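Local coordinates for putative capsid protein of prophage (Escherichia coli CFT073, PDB 3BQW), which probably serves as a prophage-encoded major capsid protein, the shell-forming subunit of a tailed-phage head, at residues T79-H91 against I150-D162. Residues are numbered along the deposited sequence; the frame is centred on the assembly and turned at random.
Sequences TSTIKPGYMKPKH and IIEGEGIERYEID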
loop_
_atom_site.group_PDB
_atom_site.type_symbol
_atom_site.label_atom_id
_atom_site.label_comp_id
_atom_site.label_asym_id
_atom_site.label_seq_id
_atom_site.Cartn_x
_atom_site.Cartn_y
_atom_site.Cartn_z
ATOM N N THR A 79 4.948 8.032 21.075
ATOM C CA THR A 79 5.755 6.865 21.373
ATOM C C THR A 79 6.541 6.461 20.131
ATOM O O THR A 79 6.077 6.635 19.006
ATOM C CB THR A 79 4.876 5.716 21.871
ATOM O OG1 THR A 79 5.695 4.574 22.134
ATOM C CG2 THR A 79 3.772 5.362 20.857
ATOM N N SER A 80 7.741 5.933 20.348
ATOM C CA SER A 80 8.539 5.350 19.275
ATOM C C SER A 80 8.322 3.840 19.159
ATOM O O SER A 80 8.843 3.193 18.252
ATOM C CB SER A 80 10.016 5.686 19.487
ATOM O OG SER A 80 10.498 5.095 20.677
ATOM N N THR A 81 7.533 3.287 20.067
ATOM C CA THR A 81 7.108 1.899 20.005
ATOM C C THR A 81 5.729 1.822 19.362
ATOM O O THR A 81 4.760 2.362 19.902
ATOM C CB THR A 81 7.068 1.284 21.413
ATOM O OG1 THR A 81 8.338 1.488 22.028
ATOM C CG2 THR A 81 6.763 -0.213 21.376
ATOM N N ILE A 82 5.662 1.151 18.210
ATOM C CA ILE A 82 4.438 0.992 17.434
ATOM C C ILE A 82 4.084 -0.494 17.363
ATOM O O ILE A 82 4.916 -1.311 16.998
ATOM C CB ILE A 82 4.613 1.523 15.984
ATOM C CG1 ILE A 82 5.086 2.986 15.974
ATOM C CG2 ILE A 82 3.323 1.318 15.160
ATOM C CD1 ILE A 82 4.082 3.987 16.410
ATOM N N LYS A 83 2.849 -0.839 17.699
ATOM C CA LYS A 83 2.372 -2.213 17.593
ATOM C C LYS A 83 1.731 -2.399 16.210
ATOM O O LYS A 83 0.750 -1.771 15.895
ATOM C CB LYS A 83 1.396 -2.523 18.738
ATOM C CG LYS A 83 0.823 -3.974 18.764
ATOM C CD LYS A 83 1.833 -5.117 19.102
ATOM C CE LYS A 83 1.464 -6.459 18.430
ATOM N NZ LYS A 83 1.074 -6.411 16.922
ATOM N N PRO A 84 2.348 -3.207 15.336
ATOM C CA PRO A 84 1.743 -3.402 14.013
ATOM C C PRO A 84 0.495 -4.303 14.013
ATOM O O PRO A 84 0.306 -5.094 14.912
ATOM C CB PRO A 84 2.870 -4.035 13.220
ATOM C CG PRO A 84 3.625 -4.825 14.255
ATOM C CD PRO A 84 3.620 -3.941 15.473
ATOM N N GLY A 85 -0.357 -4.140 13.008
ATOM C CA GLY A 85 -1.470 -5.044 12.787
ATOM C C GLY A 85 -0.925 -6.365 12.263
ATOM O O GLY A 85 -0.347 -6.415 11.188
ATOM N N TYR A 86 -1.093 -7.427 13.037
ATOM C CA TYR A 86 -0.610 -8.736 12.654
ATOM C C TYR A 86 -1.595 -9.397 11.713
ATOM O O TYR A 86 -2.798 -9.453 11.989
ATOM C CB TYR A 86 -0.393 -9.614 13.879
ATOM C CG TYR A 86 0.517 -10.775 13.626
ATOM C CD1 TYR A 86 1.887 -10.638 13.783
ATOM C CD2 TYR A 86 0.005 -12.033 13.262
ATOM C CE1 TYR A 86 2.725 -11.694 13.575
ATOM C CE2 TYR A 86 0.846 -13.106 13.045
ATOM C CZ TYR A 86 2.210 -12.934 13.209
ATOM O OH TYR A 86 3.101 -13.971 13.024
ATOM N N MET A 87 -1.066 -9.892 10.597
ATOM C CA MET A 87 -1.850 -10.533 9.565
ATOM C C MET A 87 -1.396 -11.985 9.370
ATOM O O MET A 87 -0.186 -12.311 9.440
ATOM C CB MET A 87 -1.691 -9.761 8.243
ATOM C CG MET A 87 -2.031 -8.277 8.257
ATOM S SD MET A 87 -1.868 -7.522 6.584
ATOM C CE MET A 87 -3.353 -8.209 5.955
ATOM N N LYS A 88 -2.371 -12.855 9.114
ATOM C CA LYS A 88 -2.098 -14.248 8.776
ATOM C C LYS A 88 -3.228 -14.902 7.967
ATOM O O LYS A 88 -3.782 -15.916 8.364
ATOM C CB LYS A 88 -1.736 -15.067 10.018
ATOM C CG LYS A 88 -2.727 -15.030 11.159
ATOM C CD LYS A 88 -2.180 -15.914 12.270
ATOM C CE LYS A 88 -3.091 -15.980 13.483
ATOM N NZ LYS A 88 -4.448 -16.470 13.141
ATOM N N PRO A 89 -3.527 -14.340 6.784
ATOM C CA PRO A 89 -4.552 -14.919 5.950
ATOM C C PRO A 89 -4.163 -16.325 5.527
ATOM O O PRO A 89 -2.973 -16.607 5.270
ATOM C CB PRO A 89 -4.586 -13.981 4.743
ATOM C CG PRO A 89 -3.277 -13.338 4.706
ATOM C CD PRO A 89 -2.913 -13.167 6.143
ATOM N N LYS A 90 -5.158 -17.207 5.515
ATOM C CA LYS A 90 -4.963 -18.569 5.052
ATOM C C LYS A 90 -6.046 -18.951 4.065
ATOM O O LYS A 90 -7.099 -18.323 4.009
ATOM C CB LYS A 90 -4.926 -19.568 6.222
ATOM C CG LYS A 90 -6.246 -19.786 6.928
ATOM C CD LYS A 90 -6.119 -20.887 7.941
ATOM C CE LYS A 90 -7.395 -21.023 8.758
ATOM N NZ LYS A 90 -7.272 -22.136 9.749
ATOM N N HIS A 91 -5.756 -19.992 3.294
ATOM C CA HIS A 91 -6.677 -20.532 2.316
ATOM C C HIS A 91 -6.561 -22.041 2.345
ATOM O O HIS A 91 -5.478 -22.575 2.556
ATOM C CB HIS A 91 -6.304 -20.066 0.906
ATOM C CG HIS A 91 -6.478 -18.596 0.666
ATOM N ND1 HIS A 91 -7.523 -18.079 -0.075
ATOM C CD2 HIS A 91 -5.713 -17.537 1.027
ATOM C CE1 HIS A 91 -7.398 -16.761 -0.133
ATOM N NE2 HIS A 91 -6.315 -16.410 0.538
ATOM N N ILE A 150 -5.851 3.545 11.359
ATOM C CA ILE A 150 -6.478 2.698 12.365
ATOM C C ILE A 150 -5.873 1.309 12.292
ATOM O O ILE A 150 -5.939 0.655 11.269
ATOM C CB ILE A 150 -7.995 2.635 12.195
ATOM C CG1 ILE A 150 -8.596 3.994 12.570
ATOM C CG2 ILE A 150 -8.612 1.485 13.092
ATOM C CD1 ILE A 150 -9.950 4.264 11.959
ATOM N N ILE A 151 -5.252 0.881 13.388
ATOM C CA ILE A 151 -4.525 -0.375 13.432
ATOM C C ILE A 151 -5.351 -1.425 14.184
ATOM O O ILE A 151 -5.819 -1.190 15.301
ATOM C CB ILE A 151 -3.126 -0.185 14.093
ATOM C CG1 ILE A 151 -2.330 0.948 13.405
ATOM C CG2 ILE A 151 -2.322 -1.513 14.140
ATOM C CD1 ILE A 151 -2.287 0.886 11.855
ATOM N N GLU A 152 -5.528 -2.575 13.537
ATOM C CA GLU A 152 -6.182 -3.749 14.115
ATOM C C GLU A 152 -5.353 -5.003 13.789
ATOM O O GLU A 152 -4.630 -5.043 12.791
ATOM C CB GLU A 152 -7.593 -3.949 13.550
ATOM C CG GLU A 152 -8.165 -2.777 12.750
ATOM C CD GLU A 152 -9.604 -3.022 12.273
ATOM O OE1 GLU A 152 -10.087 -4.180 12.389
ATOM O OE2 GLU A 152 -10.251 -2.045 11.808
ATOM N N GLY A 153 -5.492 -6.040 14.606
ATOM C CA GLY A 153 -4.783 -7.284 14.333
ATOM C C GLY A 153 -4.915 -8.336 15.407
ATOM O O GLY A 153 -5.559 -8.129 16.436
ATOM N N GLU A 154 -4.286 -9.476 15.153
ATOM C CA GLU A 154 -4.296 -10.602 16.085
ATOM C C GLU A 154 -3.633 -10.150 17.384
ATOM O O GLU A 154 -2.502 -9.633 17.374
ATOM C CB GLU A 154 -3.533 -11.821 15.495
ATOM C CG GLU A 154 -3.843 -12.172 14.003
ATOM C CD GLU A 154 -5.260 -12.720 13.781
ATOM O OE1 GLU A 154 -5.781 -13.423 14.702
ATOM O OE2 GLU A 154 -5.838 -12.453 12.685
ATOM N N GLY A 155 -4.346 -10.306 18.495
ATOM C CA GLY A 155 -3.761 -10.095 19.817
ATOM C C GLY A 155 -3.615 -8.665 20.310
ATOM O O GLY A 155 -3.085 -8.445 21.403
ATOM N N ILE A 156 -4.062 -7.677 19.537
ATOM C CA ILE A 156 -4.083 -6.301 20.042
ATOM C C ILE A 156 -5.487 -5.758 20.016
ATOM O O ILE A 156 -6.366 -6.312 19.356
ATOM C CB ILE A 156 -3.144 -5.350 19.256
ATOM C CG1 ILE A 156 -3.676 -5.070 17.829
ATOM C CG2 ILE A 156 -1.738 -5.926 19.248
ATOM C CD1 ILE A 156 -2.826 -4.081 17.029
ATOM N N GLU A 157 -5.681 -4.668 20.744
ATOM C CA GLU A 157 -6.891 -3.881 20.627
ATOM C C GLU A 157 -6.703 -2.744 19.611
ATOM O O GLU A 157 -5.652 -2.091 19.560
ATOM C CB GLU A 157 -7.315 -3.335 21.986
ATOM C CG GLU A 157 -8.221 -4.298 22.763
ATOM C CD GLU A 157 -8.804 -3.643 24.000
ATOM O OE1 GLU A 157 -8.037 -2.931 24.698
ATOM O OE2 GLU A 157 -10.023 -3.824 24.273
ATOM N N ARG A 158 -7.734 -2.555 18.792
ATOM C CA ARG A 158 -7.793 -1.499 17.784
ATOM C C ARG A 158 -7.403 -0.135 18.348
ATOM O O ARG A 158 -7.934 0.286 19.358
ATOM C CB ARG A 158 -9.218 -1.451 17.273
ATOM C CG ARG A 158 -9.457 -0.755 15.996
ATOM C CD ARG A 158 -10.778 -1.289 15.451
ATOM N NE ARG A 158 -11.181 -0.604 14.241
ATOM C CZ ARG A 158 -12.138 0.316 14.164
ATOM N NH1 ARG A 158 -12.821 0.695 15.238
ATOM N NH2 ARG A 158 -12.400 0.873 12.985
ATOM N N TYR A 159 -6.454 0.539 17.703
ATOM C CA TYR A 159 -6.006 1.884 18.124
ATOM C C TYR A 159 -5.615 2.737 16.913
ATOM O O TYR A 159 -5.480 2.222 15.814
ATOM C CB TYR A 159 -4.832 1.771 19.084
ATOM C CG TYR A 159 -3.510 1.422 18.426
ATOM C CD1 TYR A 159 -2.575 2.425 18.137
ATOM C CD2 TYR A 159 -3.187 0.086 18.096
ATOM C CE1 TYR A 159 -1.383 2.136 17.530
ATOM C CE2 TYR A 159 -1.947 -0.232 17.485
ATOM C CZ TYR A 159 -1.067 0.803 17.192
ATOM O OH TYR A 159 0.152 0.551 16.605
ATOM N N GLU A 160 -5.427 4.036 17.137
ATOM C CA GLU A 160 -5.092 4.990 16.073
ATOM C C GLU A 160 -3.633 5.411 16.183
ATOM O O GLU A 160 -3.140 5.671 17.266
ATOM C CB GLU A 160 -5.993 6.232 16.124
ATOM C CG GLU A 160 -5.665 7.263 15.038
ATOM C CD GLU A 160 -6.264 8.616 15.296
ATOM O OE1 GLU A 160 -5.703 9.380 16.126
ATOM O OE2 GLU A 160 -7.285 8.928 14.646
ATOM N N ILE A 161 -2.954 5.434 15.037
ATOM C CA ILE A 161 -1.671 6.100 14.874
ATOM C C ILE A 161 -1.946 7.419 14.176
ATOM O O ILE A 161 -2.644 7.457 13.147
ATOM C CB ILE A 161 -0.686 5.309 13.967
ATOM C CG1 ILE A 161 -0.268 4.007 14.623
ATOM C CG2 ILE A 161 0.561 6.141 13.669
ATOM C CD1 ILE A 161 0.425 3.025 13.626
ATOM N N ASP A 162 -1.379 8.482 14.719
ATOM C CA ASP A 162 -1.500 9.801 14.140
ATOM C C ASP A 162 -0.102 10.396 13.940
ATOM O O ASP A 162 0.632 10.648 14.900
ATOM C CB ASP A 162 -2.353 10.686 15.042
ATOM C CG ASP A 162 -2.657 12.033 14.440
ATOM O OD1 ASP A 162 -2.315 12.278 13.256
ATOM O OD2 ASP A 162 -3.262 12.865 15.162
HETATM O O HOH W 1 -1.829 -7.286 15.932
HETATM O O HOH W 2 -5.069 -12.040 9.468
#
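Y159, I156 and E154 carry a contact in which a beta hairpin, strands 148-151 and 159-162 with their connecting loop, packs on the extended segment 82-88 that links strands 81-82 and 90-92. In this member of the phage major capsid protein E family, the hairpin ends a four-stranded antiparallel sheet, 148-151 being an outermost strand within the chain. Backbone bonds between I151 and Y159 in both directions define the hairpin, and a type II turn from G153 to I156 lies within its loop. A short bond runs from Y159 OH to K83 O, 2.5 Å; the hydroxyl stands 25° out of the carbonyl plane, and the oxygen lies at the ring edge. Beside it, I156 CG2 is pressed against the aliphatic chain of K83, tightly so at 3.3 Å from CG; bends at chi2 and chi4 curl the lysine around that methyl. I82 CG2 meets I161 CD1 at 3.7 Å, and I151 CG2 packs on G85 N. At G85 the backbones close in, with CA 3.2 Å from E152 O. Farther along, E154 CG sits at the edge of the Y86 ring, whose hydroxyl is bonded to M299 N, while E154 N gives Y86 O a weak but straight bond (3.5 Å, 169°). One water accepts from K83 NZ and Y86 N and donates to E154 O; another accepts from K88 N and donates weakly to E154 OE2. K88 NZ makes a long salt bridge to E154 OE1, 3.7 Å. The chemistry thus grades from apolar packing and a short tyrosine bond near the sheet to water bridges and one long salt bridge, probably softened by solvent, at the hairpin's exposed end.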